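TetR family transcriptional regulator (Chloroflexus aurantiacus, PDB 3NRG) probably binds DNA at regulatory sequences through an N-terminal helix-turn-helix domain and acts there as a transcription regulator. Local coordinates at residues F88-L91 against R92-L95. Sequence-based numbering, arbitrary orientation.
Sequences FAYL and RWLL
The phenol ring of Tyr90 touches the side chains of Trp93 and Leu94, three and four residues further along the same helix. With CG anti to the backbone N (chi1 169°), the phenol runs forward along the helix surface, so that CE1 comes 3.8 Å from CE3 of Trp93. The two rings are tilted by only 22°, yet their centres are 5.9 Å apart and little of one lies above the other, a glancing contact and not a stack. Leu94 has its CB over one face of the phenol, and its methyls meet the far end of the ring, CD1 3.9 Å from Tyr90 OH. The main chain ties Leu94 to Tyr90 as well, Leu94 N donating to Tyr90 O at 2.9 Å; Leu95 N follows with Leu91 O at 2.8 Å. Arg92 N donates to Phe88 O at 3.0 Å, and Arg92 CB lies 3.6 Å from that oxygen. Tyr90 OH is hydrogen-bonded to the Tyr137 hydroxyl, and Trp93 NE1 to Pro80 O. With an alanine here in place of Tyr90, the contact with the indole and the Leu94 methyls would probably be lost, and the Tyr137 hydroxyl would lack this partner. On helix 87-104 of the all-helical C-terminal domain, Leu91 turns its side chain inward against helices 124-147 and 157-179, while Arg92, bent at chi2 (-93°), reaches helix 196-214, where NH1 forms a salt bridge with Glu204.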
# COMPACT_ATOMS: atom_id res chain seq x y z
N PHE A 88 -14.49 7.45 -14.13
CA PHE A 88 -13.85 6.19 -14.51
C PHE A 88 -12.46 6.38 -15.10
O PHE A 88 -11.57 5.57 -14.85
CB PHE A 88 -14.76 5.37 -15.43
CG PHE A 88 -16.02 4.93 -14.71
CD1 PHE A 88 -15.97 3.92 -13.75
CD2 PHE A 88 -17.23 5.58 -14.93
CE1 PHE A 88 -17.12 3.56 -13.04
CE2 PHE A 88 -18.38 5.20 -14.24
CZ PHE A 88 -18.32 4.18 -13.30
N ALA A 89 -12.24 7.51 -15.80
CA ALA A 89 -10.92 7.85 -16.32
C ALA A 89 -9.99 8.19 -15.15
O ALA A 89 -8.81 7.83 -15.18
CB ALA A 89 -11.02 9.02 -17.28
N TYR A 90 -10.55 8.82 -14.09
CA TYR A 90 -9.81 9.13 -12.87
C TYR A 90 -9.50 7.85 -12.08
O TYR A 90 -8.38 7.70 -11.59
CB TYR A 90 -10.58 10.13 -11.99
CG TYR A 90 -9.99 10.30 -10.60
CD1 TYR A 90 -8.77 10.94 -10.41
CD2 TYR A 90 -10.64 9.79 -9.48
CE1 TYR A 90 -8.20 11.05 -9.14
CE2 TYR A 90 -10.09 9.90 -8.21
CZ TYR A 90 -8.87 10.54 -8.04
OH TYR A 90 -8.33 10.66 -6.80
N LEU A 91 -10.48 6.93 -11.97
CA LEU A 91 -10.31 5.66 -11.26
C LEU A 91 -9.22 4.81 -11.89
O LEU A 91 -8.47 4.15 -11.17
CB LEU A 91 -11.63 4.89 -11.18
CG LEU A 91 -12.66 5.40 -10.14
CD1 LEU A 91 -13.98 4.71 -10.31
CD2 LEU A 91 -12.16 5.20 -8.72
N ARG A 92 -9.09 4.85 -13.23
CA ARG A 92 -8.03 4.13 -13.96
C ARG A 92 -6.66 4.71 -13.58
O ARG A 92 -5.72 3.96 -13.37
CB ARG A 92 -8.27 4.21 -15.49
CG ARG A 92 -7.34 3.31 -16.31
CD ARG A 92 -6.09 4.04 -16.77
NE ARG A 92 -5.06 3.11 -17.27
CZ ARG A 92 -4.90 2.79 -18.55
NH1 ARG A 92 -5.68 3.32 -19.48
NH2 ARG A 92 -3.94 1.95 -18.91
N TRP A 93 -6.57 6.06 -13.49
CA TRP A 93 -5.35 6.74 -13.08
C TRP A 93 -4.99 6.37 -11.63
O TRP A 93 -3.84 6.04 -11.35
CB TRP A 93 -5.52 8.27 -13.23
CG TRP A 93 -4.33 9.07 -12.76
CD1 TRP A 93 -3.26 9.46 -13.51
CD2 TRP A 93 -4.11 9.59 -11.44
NE1 TRP A 93 -2.38 10.18 -12.73
CE2 TRP A 93 -2.88 10.27 -11.46
CE3 TRP A 93 -4.85 9.55 -10.24
CZ2 TRP A 93 -2.34 10.89 -10.32
CZ3 TRP A 93 -4.32 10.16 -9.11
CH2 TRP A 93 -3.09 10.83 -9.16
N LEU A 94 -5.99 6.41 -10.72
CA LEU A 94 -5.80 6.10 -9.30
C LEU A 94 -5.43 4.61 -9.08
O LEU A 94 -4.63 4.30 -8.19
CB LEU A 94 -7.07 6.46 -8.50
CG LEU A 94 -6.95 6.43 -6.97
CD1 LEU A 94 -6.00 7.55 -6.46
CD2 LEU A 94 -8.32 6.55 -6.32
N LEU A 95 -6.00 3.71 -9.90
CA LEU A 95 -5.69 2.28 -9.84
C LEU A 95 -4.25 2.04 -10.30
O LEU A 95 -3.52 1.29 -9.66
CB LEU A 95 -6.69 1.50 -10.73
CG LEU A 95 -6.65 -0.04 -10.64
CD1 LEU A 95 -6.74 -0.52 -9.20
CD2 LEU A 95 -7.78 -0.64 -11.46